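Local coordinates for protein putative glycyl-glycine endopeptidase lytM (Ruminococcus gnavus, PDB 3NYY) that probably acts as a metalloendopeptidase of the M23 family, whose members typically cut peptide cross-links of bacterial cell walls, at residues G42-W45 with M46-F50; A132-T136 with P137-P141; E183-K186 with G187-V190; N233-P236 with V237-A241; L67-Q70 with W71-Q74. All coordinates share one frame; numbering follows the deposited sequence.

Contact 1: G42-W45 with M46-F50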
# COMPACT_ATOMS: atom_id res chain seq x y z
N GLY A 42 -16.42 19.14 1.44
CA GLY A 42 -17.73 19.07 0.83
C GLY A 42 -17.95 20.18 -0.19
O GLY A 42 -18.46 19.94 -1.27
N LEU A 43 -17.54 21.39 0.19
CA LEU A 43 -17.63 22.55 -0.71
C LEU A 43 -16.71 22.42 -1.92
O LEU A 43 -17.08 22.78 -3.03
CB LEU A 43 -17.36 23.84 0.06
CG LEU A 43 -18.48 24.20 1.05
CD1 LEU A 43 -17.99 25.29 2.04
CD2 LEU A 43 -19.76 24.63 0.36
N TYR A 44 -15.52 21.92 -1.69
CA TYR A 44 -14.56 21.64 -2.72
C TYR A 44 -15.12 20.67 -3.74
O TYR A 44 -15.01 20.93 -4.96
CB TYR A 44 -13.29 21.11 -2.08
CG TYR A 44 -12.28 20.60 -3.03
CD1 TYR A 44 -11.49 21.49 -3.76
CD2 TYR A 44 -12.06 19.24 -3.19
CE1 TYR A 44 -10.52 21.03 -4.64
CE2 TYR A 44 -11.08 18.77 -4.08
CZ TYR A 44 -10.32 19.68 -4.80
OH TYR A 44 -9.38 19.23 -5.67
N TRP A 45 -15.76 19.59 -3.26
CA TRP A 45 -16.37 18.63 -4.19
C TRP A 45 -17.52 19.22 -4.99
O TRP A 45 -17.69 18.91 -6.17
CB TRP A 45 -16.80 17.37 -3.49
CG TRP A 45 -15.63 16.53 -2.98
CD1 TRP A 45 -14.39 16.38 -3.58
CD2 TRP A 45 -15.59 15.75 -1.77
NE1 TRP A 45 -13.60 15.56 -2.81
CE2 TRP A 45 -14.31 15.16 -1.70
CE3 TRP A 45 -16.51 15.51 -0.74
CZ2 TRP A 45 -13.92 14.32 -0.64
CZ3 TRP A 45 -16.14 14.69 0.33
CH2 TRP A 45 -14.84 14.12 0.38
N MSE A 46 -18.36 20.04 -4.34
CA MSE A 46 -19.44 20.68 -5.07
C MSE A 46 -18.94 21.63 -6.13
O MSE A 46 -19.42 21.60 -7.27
CB MSE A 46 -20.38 21.41 -4.09
CG MSE A 46 -21.31 20.50 -3.32
SE MSE A 46 -22.56 19.53 -4.41
CE MSE A 46 -22.01 17.81 -4.26
N ALA A 47 -17.94 22.43 -5.79
CA ALA A 47 -17.45 23.46 -6.70
C ALA A 47 -16.67 22.84 -7.87
O ALA A 47 -16.62 23.46 -8.93
CB ALA A 47 -16.57 24.46 -5.95
N THR A 48 -16.05 21.67 -7.66
CA THR A 48 -15.25 20.98 -8.70
C THR A 48 -15.97 19.78 -9.35
O THR A 48 -15.35 19.07 -10.13
CB THR A 48 -13.93 20.45 -8.13
OG1 THR A 48 -14.22 19.48 -7.11
CG2 THR A 48 -13.06 21.61 -7.54
N ASP A 49 -17.25 19.56 -9.01
CA ASP A 49 -17.98 18.37 -9.43
C ASP A 49 -17.12 17.11 -9.13
O ASP A 49 -16.91 16.26 -10.01
CB ASP A 49 -18.34 18.45 -10.93
CG ASP A 49 -19.16 19.68 -11.30
OD1 ASP A 49 -19.74 20.33 -10.38
OD2 ASP A 49 -19.22 20.00 -12.52
N PHE A 50 -16.64 17.01 -7.90
CA PHE A 50 -15.79 15.88 -7.45
C PHE A 50 -14.52 15.73 -8.29
O PHE A 50 -14.19 14.64 -8.77
CB PHE A 50 -16.57 14.57 -7.35
CG PHE A 50 -17.53 14.56 -6.21
CD1 PHE A 50 -18.72 15.23 -6.31
CD2 PHE A 50 -17.19 13.96 -4.99
CE1 PHE A 50 -19.60 15.26 -5.24
CE2 PHE A 50 -18.06 13.99 -3.95
CZ PHE A 50 -19.26 14.62 -4.07
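Trp45 and Phe50 meet ring to ring, with the rings slid well apart. The five-membered ring of Trp45 and the Phe50 ring are nearly parallel, at 12°. Their centroids are 4.7 Å apart and the overlap is slight. The middle of the Phe50 face is filled instead by Trp45 CB, 3.6 Å from the ring centroid, in a CH-pi contact almost on the ring normal. Towards the rim, Phe50 CD2 lies 3.6 Å from Trp45 CG. The backbone sets up this pairing. Asp49 leaves the helix with positive phi, in a Schellman motif, and turns the chain back. Phe50 N then bonds to Trp45 O at 2.8 Å, in the carbonyl plane and on a lone pair.

Tyr44 and Thr48 stand one turn apart on another side of the helix. Thr48 CG2 sits over a face of the Tyr44 ring, 4.3 Å from its centroid. Thr48 OG1 lies between its own backbone N and carbonyl carbon (chi1 62°), and from there it donates to Tyr44 O at 2.7 Å. Thr48 N reaches the same Tyr44 O at 3.0 Å from the opposite face of the carbonyl plane. This oxygen is therefore gripped twice. Thr48 OG1 and Tyr44 OH both have further partners in Glu51, through its N and OE2.

This Schellman turn, with Phe50 folded back on Trp45, closes the C-terminal end of helix 37-48 in the LytM N-terminal region. Trp45, Met46 (a selenomethionine) and Phe50 pack on Tyr80 of helix 77-88, while Leu43 faces Phe64 of helix 61-71 and Phe50 also touches Arg7 of helix 4-8.

Contact 2: A132-T136 with P137-P141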
# COMPACT_ATOMS: atom_id res chain seq x y z
N ALA A 132 2.11 -3.16 9.22
CA ALA A 132 3.22 -3.13 10.18
C ALA A 132 4.61 -3.26 9.47
O ALA A 132 4.81 -4.18 8.67
CB ALA A 132 3.09 -4.30 11.17
N GLU A 133 5.55 -2.38 9.83
CA GLU A 133 6.97 -2.49 9.49
C GLU A 133 7.57 -3.71 10.22
O GLU A 133 8.18 -4.58 9.60
CB GLU A 133 7.72 -1.22 9.94
CG GLU A 133 9.25 -1.23 9.64
CD GLU A 133 9.60 -0.85 8.20
OE1 GLU A 133 8.72 -0.40 7.43
OE2 GLU A 133 10.78 -1.00 7.84
N LYS A 134 7.39 -3.76 11.54
CA LYS A 134 7.74 -4.94 12.35
C LYS A 134 6.55 -5.93 12.26
O LYS A 134 5.53 -5.68 12.89
CB LYS A 134 8.03 -4.50 13.79
CG LYS A 134 8.48 -5.58 14.75
CD LYS A 134 8.85 -5.00 16.11
CE LYS A 134 9.17 -6.09 17.12
NZ LYS A 134 10.29 -6.97 16.70
N ASN A 135 6.69 -7.01 11.48
CA ASN A 135 5.56 -7.90 11.15
C ASN A 135 5.35 -8.91 12.27
O ASN A 135 5.57 -10.11 12.11
CB ASN A 135 5.79 -8.56 9.76
CG ASN A 135 4.67 -9.48 9.32
OD1 ASN A 135 3.57 -9.45 9.84
ND2 ASN A 135 4.97 -10.33 8.31
N THR A 136 4.92 -8.38 13.42
CA THR A 136 4.68 -9.21 14.58
C THR A 136 3.39 -8.75 15.25
O THR A 136 3.18 -7.55 15.41
CB THR A 136 5.88 -9.20 15.56
OG1 THR A 136 5.58 -9.97 16.73
CG2 THR A 136 6.22 -7.80 15.97
N PRO A 137 2.52 -9.70 15.60
CA PRO A 137 1.28 -9.33 16.25
C PRO A 137 1.42 -8.95 17.73
O PRO A 137 2.38 -9.33 18.38
CB PRO A 137 0.44 -10.59 16.11
CG PRO A 137 1.37 -11.67 16.21
CD PRO A 137 2.64 -11.18 15.51
N GLY A 138 0.47 -8.18 18.23
CA GLY A 138 0.48 -7.82 19.65
C GLY A 138 1.52 -6.79 20.06
O GLY A 138 1.88 -6.72 21.24
N TYR A 139 2.01 -6.02 19.10
CA TYR A 139 3.08 -5.06 19.31
C TYR A 139 2.66 -3.60 19.08
O TYR A 139 2.85 -2.77 19.96
CB TYR A 139 4.29 -5.41 18.44
CG TYR A 139 5.38 -4.38 18.47
CD1 TYR A 139 6.26 -4.29 19.55
CD2 TYR A 139 5.54 -3.50 17.43
CE1 TYR A 139 7.27 -3.33 19.58
CE2 TYR A 139 6.51 -2.52 17.45
CZ TYR A 139 7.40 -2.46 18.52
OH TYR A 139 8.37 -1.48 18.49
N TYR A 140 2.09 -3.31 17.92
CA TYR A 140 1.56 -1.98 17.63
C TYR A 140 0.21 -1.78 18.32
O TYR A 140 -0.75 -2.51 18.05
CB TYR A 140 1.34 -1.75 16.13
CG TYR A 140 2.55 -1.65 15.28
CD1 TYR A 140 3.17 -2.80 14.80
CD2 TYR A 140 3.09 -0.41 14.98
CE1 TYR A 140 4.30 -2.71 14.00
CE2 TYR A 140 4.23 -0.31 14.18
CZ TYR A 140 4.81 -1.46 13.71
OH TYR A 140 5.95 -1.30 12.90
N PRO A 141 0.10 -0.79 19.23
CA PRO A 141 -1.25 -0.48 19.72
C PRO A 141 -2.12 0.13 18.63
O PRO A 141 -1.60 0.70 17.66
CB PRO A 141 -1.01 0.56 20.83
CG PRO A 141 0.49 0.69 20.95
CD PRO A 141 1.11 0.13 19.76
O HOH W 1 1.38 -5.64 16.21
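Tyr140 CG sits beside its backbone N (chi1 -69°), and this directs the ring back across the loop towards Ala132 and Lys134. Tyr139 takes the other course: its CG is opposite the backbone N (chi1 173°), and its ring meets the extended chain of Lys134. Lys134 CD lies over one face of the Tyr139 ring, 3.8 Å from the centroid. Lys134 NZ is farther out, and any cation-pi attraction is weak. Lys134 N donates to Tyr140 OH at 3.2 Å in a nearly straight bond. Ala132 CB touches Tyr140 CE1 at 3.5 Å, and Lys134 O lies in the plane of the Tyr140 ring, at its edge. Water 1 spans the loop, donating to Thr136 O at 2.7 Å and accepting from Tyr140 N at 3.0 Å. A phenylalanine in place of Tyr140 would probably leave Lys134 N without its acceptor and this side of the loop less firmly fixed. Tyr139 OH bonds to Thr103 and Glu104, and Glu133 forms a salt bridge with Arg239 of the second subunit. The loop carries an inverse gamma turn centred on Asn135 and links strand 128-132 to strand 141-143, joining two antiparallel sheets of the M23 peptidase region.

Contact 3: E183-K186 with G187-V190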
# COMPACT_ATOMS: atom_id res chain seq x y z
N GLU A 183 -9.71 -3.45 27.39
CA GLU A 183 -10.83 -3.82 28.29
C GLU A 183 -12.04 -2.97 27.99
O GLU A 183 -12.25 -1.94 28.61
CB GLU A 183 -10.44 -3.65 29.76
CG GLU A 183 -9.47 -4.67 30.17
CD GLU A 183 -9.18 -4.66 31.66
OE1 GLU A 183 -9.85 -3.92 32.43
OE2 GLU A 183 -8.29 -5.41 32.05
N LEU A 184 -12.80 -3.39 26.99
CA LEU A 184 -13.94 -2.65 26.48
C LEU A 184 -15.07 -3.62 26.14
O LEU A 184 -14.83 -4.76 25.71
CB LEU A 184 -13.58 -1.86 25.20
CG LEU A 184 -12.56 -0.76 25.33
CD1 LEU A 184 -12.08 -0.33 23.93
CD2 LEU A 184 -13.10 0.43 26.09
N GLU A 185 -16.29 -3.15 26.37
CA GLU A 185 -17.47 -3.92 26.02
C GLU A 185 -18.40 -3.03 25.23
O GLU A 185 -18.32 -1.80 25.32
CB GLU A 185 -18.24 -4.35 27.26
CG GLU A 185 -17.40 -5.16 28.23
CD GLU A 185 -18.26 -5.98 29.18
OE1 GLU A 185 -18.99 -6.87 28.69
OE2 GLU A 185 -18.20 -5.72 30.40
N LYS A 186 -19.25 -3.67 24.44
CA LYS A 186 -20.29 -2.97 23.73
C LYS A 186 -21.03 -2.06 24.65
O LYS A 186 -21.39 -2.47 25.77
CB LYS A 186 -21.30 -3.93 23.09
CG LYS A 186 -20.78 -4.52 21.81
CD LYS A 186 -21.57 -5.74 21.35
CE LYS A 186 -22.97 -5.39 20.88
NZ LYS A 186 -23.67 -6.63 20.37
N GLY A 187 -21.26 -0.83 24.18
CA GLY A 187 -21.94 0.20 24.98
C GLY A 187 -21.03 1.15 25.73
O GLY A 187 -21.47 2.20 26.17
N ASP A 188 -19.75 0.79 25.89
CA ASP A 188 -18.80 1.63 26.60
C ASP A 188 -18.45 2.86 25.77
O ASP A 188 -18.24 2.77 24.56
CB ASP A 188 -17.50 0.88 26.91
CG ASP A 188 -17.64 -0.13 28.06
OD1 ASP A 188 -18.69 -0.14 28.76
OD2 ASP A 188 -16.67 -0.90 28.23
N PRO A 189 -18.36 4.01 26.41
CA PRO A 189 -17.89 5.21 25.76
C PRO A 189 -16.36 5.15 25.61
O PRO A 189 -15.69 4.63 26.49
CB PRO A 189 -18.32 6.31 26.75
CG PRO A 189 -18.20 5.65 28.10
CD PRO A 189 -18.67 4.23 27.85
N VAL A 190 -15.84 5.72 24.53
CA VAL A 190 -14.41 5.88 24.31
C VAL A 190 -14.12 7.35 23.95
O VAL A 190 -14.99 8.06 23.38
CB VAL A 190 -13.82 4.93 23.20
CG1 VAL A 190 -13.95 3.46 23.67
CG2 VAL A 190 -14.42 5.18 21.86
O HOH W 2 -21.16 -1.31 28.21
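A type II beta turn from Glu185 to Asp188 leads the chain into strand 189-190 of the M23 peptidase region. Asp188 N closes the turn on Glu185 O at 3.0 Å. Gly187 takes the third position with positive phi. A side chain at this point would jam against the carbonyl oxygen of Lys186.

Asp188 also clasps the turn with its carboxylate. Its CG lies beside the backbone N (chi1 -75°), which points the group back at Glu185. Asp188 OD2 accepts from Glu185 N at 2.9 Å, and the N-H comes from above the carboxylate plane, 58° out of it. Water 2 holds the other oxygen: it donates to Asp188 OD1 at 2.8 Å and to Lys186 O at 2.7 Å. An alanine in place of Asp188 would probably leave Glu185 N without its carboxylate mate and free the water from one of its two holds. Leu184 CD2 and Val190 CG1 touch at 4.0 Å, with the side chains crossing at about a right angle. Leu184 also lies on Ile163 and Val190 on Ile165, both of strand 162-166. Gly187 and Asp188 make backbone bonds with Val150.

The chemistry is thus divided between a polar clasp and a small apolar touch. Glu185 OE2 is 5.5 Å from Asp188 OD2. The charged ends do not touch, so any mutual repulsion is probably mild. Separately, the bonds from Glu185 N and water 2 would probably favour a charged Asp188.

Contact 4: N233-P236 with V237-A241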
# COMPACT_ATOMS: atom_id res chain seq x y z
N ASN A 233 -13.90 5.61 1.43
CA ASN A 233 -12.44 5.53 1.46
C ASN A 233 -11.85 6.24 2.67
O ASN A 233 -11.95 7.47 2.76
CB ASN A 233 -11.89 6.13 0.16
CG ASN A 233 -10.42 5.86 -0.06
OD1 ASN A 233 -9.78 5.09 0.70
ND2 ASN A 233 -9.87 6.43 -1.18
N PRO A 234 -11.14 5.49 3.56
CA PRO A 234 -10.53 6.20 4.69
C PRO A 234 -9.20 6.84 4.36
O PRO A 234 -8.66 7.56 5.19
CB PRO A 234 -10.27 5.06 5.70
CG PRO A 234 -11.11 3.93 5.25
CD PRO A 234 -11.11 4.03 3.75
N TYR A 235 -8.63 6.57 3.19
CA TYR A 235 -7.28 7.01 2.93
C TYR A 235 -7.07 8.52 3.11
O TYR A 235 -6.16 8.94 3.84
CB TYR A 235 -6.80 6.53 1.54
CG TYR A 235 -5.42 7.03 1.18
CD1 TYR A 235 -4.31 6.32 1.63
CD2 TYR A 235 -5.22 8.20 0.44
CE1 TYR A 235 -3.03 6.73 1.34
CE2 TYR A 235 -3.88 8.61 0.15
CZ TYR A 235 -2.82 7.86 0.64
OH TYR A 235 -1.47 8.20 0.40
N PRO A 236 -7.93 9.37 2.50
CA PRO A 236 -7.64 10.81 2.65
C PRO A 236 -7.73 11.36 4.08
O PRO A 236 -6.87 12.18 4.50
CB PRO A 236 -8.62 11.47 1.66
CG PRO A 236 -8.86 10.35 0.60
CD PRO A 236 -8.94 9.12 1.45
N VAL A 237 -8.71 10.89 4.85
CA VAL A 237 -8.80 11.29 6.28
C VAL A 237 -7.62 10.74 7.09
O VAL A 237 -7.10 11.41 7.96
CB VAL A 237 -10.17 11.03 6.87
CG1 VAL A 237 -10.43 9.55 7.17
CG2 VAL A 237 -10.42 11.89 8.18
N LEU A 238 -7.11 9.56 6.71
CA LEU A 238 -5.92 9.04 7.37
C LEU A 238 -4.73 9.92 7.08
O LEU A 238 -3.96 10.20 7.99
CB LEU A 238 -5.61 7.60 6.96
CG LEU A 238 -6.48 6.54 7.59
CD1 LEU A 238 -6.40 5.20 6.87
CD2 LEU A 238 -6.14 6.34 9.14
N ARG A 239 -4.58 10.35 5.81
CA ARG A 239 -3.48 11.26 5.44
C ARG A 239 -3.57 12.56 6.19
O ARG A 239 -2.56 13.10 6.65
CB ARG A 239 -3.47 11.55 3.94
CG ARG A 239 -3.09 10.36 3.10
CD ARG A 239 -1.69 9.89 3.34
NE ARG A 239 -0.68 10.94 3.34
CZ ARG A 239 0.01 11.35 2.28
NH1 ARG A 239 -0.21 10.83 1.06
NH2 ARG A 239 0.95 12.28 2.44
N TYR A 240 -4.80 13.04 6.37
CA TYR A 240 -5.06 14.27 7.14
C TYR A 240 -4.66 14.13 8.61
O TYR A 240 -4.12 15.09 9.19
CB TYR A 240 -6.54 14.66 6.98
CG TYR A 240 -7.18 15.48 8.06
CD1 TYR A 240 -7.16 16.86 8.01
CD2 TYR A 240 -7.86 14.86 9.10
CE1 TYR A 240 -7.79 17.61 8.99
CE2 TYR A 240 -8.47 15.58 10.10
CZ TYR A 240 -8.44 16.97 10.02
OH TYR A 240 -9.06 17.69 11.01
N ALA A 241 -4.85 12.95 9.17
CA ALA A 241 -4.49 12.66 10.54
C ALA A 241 -3.07 12.11 10.74
O ALA A 241 -2.70 11.83 11.86
CB ALA A 241 -5.48 11.64 11.10
O HOH W 3 -11.44 10.00 3.69
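Arg239 lies alongside Tyr235, one helical turn on, and the two side chains point the same way. Arg239 CB starts near the backbone, 3.5 Å from Pro236 O. Arg239 CG passes over one face of the Tyr235 ring, 3.8 Å from its centroid, as a CH-pi contact displaced towards the rim. Bends at chi2 (-64°) and chi3 (-48°) keep the chain close to the ring, and Arg239 CD follows at 3.6 Å from Tyr235 CZ. Arg239 NE turns to Glu242 in a salt bridge. At the tip, Arg239 NH1 donates to Tyr235 OH at 3.0 Å, with the hydroxyl tilted a little from the guanidinium plane. Ring and guanidinium planes stand 77° apart, so the two groups do not stack. Arg239 NH2 has Glu133 of the second subunit as its partner.

The start of the helix is capped. Asn233 OD1 accepts from Tyr235 N at 3.1 Å, from above the amide carbonyl plane. Water 3 joins the next turn: it donates to Asn233 O and accepts from Val237 N at 3.1 Å. Backbone bonds then run up the turn, such as Arg239 N to Tyr235 O at 2.9 Å. On a different face, Pro234 CB touches Leu238 CD1 at 4.0 Å.

Helix 235-240 follows strand 228-232. Pro234 and Leu238 lie on Leu219 of strand 216-225 and on Thr128 of strand 128-132, while Pro236 and Val237 pack against Trp88 of helix 77-88.

Contact 5: L67-Q70 with W71-Q74. With 2PE (nonaethylene glycol), chain B; SO4 (sulfate ion), chain F.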
# COMPACT_ATOMS: atom_id res chain seq x y z
N LEU A 67 -18.23 30.11 -0.73
CA LEU A 67 -18.92 28.89 -1.21
C LEU A 67 -19.94 28.43 -0.23
O LEU A 67 -21.02 28.03 -0.61
CB LEU A 67 -17.93 27.77 -1.50
CG LEU A 67 -17.09 27.95 -2.75
CD1 LEU A 67 -15.93 26.94 -2.86
CD2 LEU A 67 -18.00 27.95 -4.00
N TYR A 68 -19.60 28.44 1.06
CA TYR A 68 -20.57 28.04 2.07
C TYR A 68 -21.87 28.88 2.02
O TYR A 68 -22.99 28.34 2.05
CB TYR A 68 -19.95 28.14 3.47
CG TYR A 68 -20.95 27.99 4.59
CD1 TYR A 68 -21.65 26.78 4.80
CD2 TYR A 68 -21.24 29.07 5.43
CE1 TYR A 68 -22.61 26.67 5.85
CE2 TYR A 68 -22.20 28.96 6.46
CZ TYR A 68 -22.87 27.76 6.66
OH TYR A 68 -23.78 27.72 7.70
N ARG A 69 -21.73 30.19 1.92
CA ARG A 69 -22.92 31.06 1.93
C ARG A 69 -23.84 30.82 0.72
O ARG A 69 -25.05 31.00 0.80
CB ARG A 69 -22.52 32.52 2.08
CG ARG A 69 -22.00 32.82 3.52
CD ARG A 69 -23.01 32.47 4.66
NE ARG A 69 -24.21 33.32 4.73
CZ ARG A 69 -24.25 34.57 5.23
NH1 ARG A 69 -23.15 35.16 5.71
NH2 ARG A 69 -25.39 35.25 5.23
N GLN A 70 -23.25 30.34 -0.37
CA GLN A 70 -24.04 29.92 -1.53
C GLN A 70 -24.68 28.53 -1.33
O GLN A 70 -25.91 28.38 -1.28
CB GLN A 70 -23.12 29.91 -2.74
CG GLN A 70 -22.52 31.31 -3.06
CD GLN A 70 -21.48 31.30 -4.20
OE1 GLN A 70 -20.43 31.94 -4.12
NE2 GLN A 70 -21.79 30.58 -5.26
N TRP A 71 -23.83 27.52 -1.13
CA TRP A 71 -24.28 26.12 -1.13
C TRP A 71 -25.22 25.75 -0.01
O TRP A 71 -26.04 24.85 -0.17
CB TRP A 71 -23.07 25.15 -1.19
CG TRP A 71 -22.49 25.07 -2.55
CD1 TRP A 71 -21.48 25.80 -3.03
CD2 TRP A 71 -22.94 24.24 -3.63
NE1 TRP A 71 -21.24 25.49 -4.34
CE2 TRP A 71 -22.12 24.53 -4.73
CE3 TRP A 71 -23.97 23.32 -3.76
CZ2 TRP A 71 -22.29 23.92 -5.96
CZ3 TRP A 71 -24.12 22.70 -4.98
CH2 TRP A 71 -23.28 23.00 -6.06
N ARG A 72 -25.17 26.47 1.12
CA ARG A 72 -26.01 26.15 2.26
C ARG A 72 -27.50 26.36 1.95
O ARG A 72 -28.36 25.84 2.63
CB ARG A 72 -25.59 26.97 3.48
CG ARG A 72 -25.94 28.43 3.46
CD ARG A 72 -25.47 29.04 4.78
NE ARG A 72 -26.07 30.34 5.05
CZ ARG A 72 -26.10 30.90 6.26
NH1 ARG A 72 -25.58 30.26 7.31
NH2 ARG A 72 -26.67 32.07 6.43
N ASN A 73 -27.78 27.13 0.91
CA ASN A 73 -29.15 27.34 0.45
C ASN A 73 -29.78 26.14 -0.25
O ASN A 73 -30.99 26.11 -0.40
CB ASN A 73 -29.21 28.57 -0.47
CG ASN A 73 -29.00 29.88 0.29
OD1 ASN A 73 -29.86 30.28 1.06
ND2 ASN A 73 -27.86 30.53 0.08
N GLN A 74 -28.96 25.20 -0.71
CA GLN A 74 -29.43 24.12 -1.54
C GLN A 74 -30.20 23.11 -0.70
O GLN A 74 -29.77 22.75 0.41
CB GLN A 74 -28.28 23.39 -2.21
CG GLN A 74 -27.54 24.22 -3.22
CD GLN A 74 -28.37 24.49 -4.47
OE1 GLN A 74 -29.29 23.74 -4.82
NE2 GLN A 74 -28.02 25.53 -5.15
O1 2PE B . -25.81 27.09 -4.24
C2 2PE B . -24.64 27.27 -5.05
C3 2PE B . -24.72 26.34 -6.24
O4 2PE B . -25.84 26.65 -7.07
C5 2PE B . -26.07 25.59 -8.01
C6 2PE B . -27.25 25.97 -8.86
O7 2PE B . -28.39 26.04 -8.01
C8 2PE B . -29.58 26.51 -8.68
C9 2PE B . -30.72 26.52 -7.71
O10 2PE B . -30.37 27.46 -6.74
C11 2PE B . -31.36 27.50 -5.68
C12 2PE B . -30.86 28.36 -4.53
O13 2PE B . -30.84 29.74 -4.95
C14 2PE B . -30.18 30.63 -4.06
C15 2PE B . -30.99 30.89 -2.79
O16 2PE B . -32.14 31.66 -3.11
C17 2PE B . -33.02 31.90 -1.98
C18 2PE B . -34.05 30.76 -1.86
O19 2PE B . -34.71 30.58 -3.11
C20 2PE B . -35.58 29.44 -3.20
C21 2PE B . -36.27 29.41 -4.56
O22 2PE B . -35.39 28.90 -5.57
C23 2PE B . -36.03 28.71 -6.85
C24 2PE B . -34.99 28.44 -7.95
O25 2PE B . -35.06 27.09 -8.47
C26 2PE B . -34.72 26.09 -7.51
C27 2PE B . -34.43 24.77 -8.20
O28 2PE B . -33.89 23.86 -7.23
S SO4 F . -24.16 24.10 8.22
O1 SO4 F . -23.04 23.55 7.44
O2 SO4 F . -24.72 23.04 9.05
O3 SO4 F . -23.67 25.20 9.02
O4 SO4 F . -25.14 24.53 7.21
O HOH W 4 -26.30 32.09 3.04
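The Tyr68 ring carries Arg72 CD over one face, 3.8 Å from its centroid, and has an oxygen of a sulfate ion at its edge. Arg72 reaches that face from CB with CG between its backbone N and carbonyl carbon (chi1 73°) and the chain then extended. Its guanidinium stands 67° from the ring. Tyr68 OH lies in the guanidinium plane, at the edge, and takes a bond from Arg72 NH1 at 3.1 Å. Over one face of the same guanidinium lies Arg69 NE, 3.2 Å from Arg72 NH2. These like charges probably repel somewhat; water 4 accepts from both NE atoms and probably eases the strain. Arg72 was modelled in two conformers, and these details hold for one.

The Trp71 ring has a nonaethylene glycol on one face, with Trp71 CZ2 3.4 Å from glycol C3. At the ring edge, Leu67 O lies 3.3 Å from Trp71 CD1, while Trp71 N donates to the same oxygen. Gln70 O accepts from Asn73 N at 3.1 Å and from Asn73 ND2 at 3.2 Å, both on one face of its carbonyl plane. Gln74 NE2 grips glycol O1 at 2.9 Å in a nearly straight bond. Glycol and sulfate probably come from the crystallisation liquor; the sulfate, to which Tyr68 OH makes at most a weak bond, is held by Trp77 and Arg85.

The end of helix 61-71 is thus finished by a type I beta turn from Trp71 to Gln74, which leads on towards helix 77-88 in the LytM N-terminal region.

How the contacts relate
Contact 1 is buried and contact 4 partly so; contacts 2, 3 and 5 lie at the surface. Contacts 1 and 5 belong to the LytM N-terminal region and share a helical interface: helices 37-48 and 61-71 pack together, with Met46 SE 3.6 Å from Trp71 CZ3. Contacts 2 and 3 are loops of the M23 region. Each uses a bridging water and a side-chain oxygen that accepts from a backbone N-H: a tyrosine hydroxyl in contact 2, a carboxylate in contact 3. Contact 4 lies nearest the chain's centre and packs on both sheet strands and helix 77-88. Aromatic faces dominate contact 1, whereas contacts 4 and 5 both pair a tyrosine with an arginine one turn on.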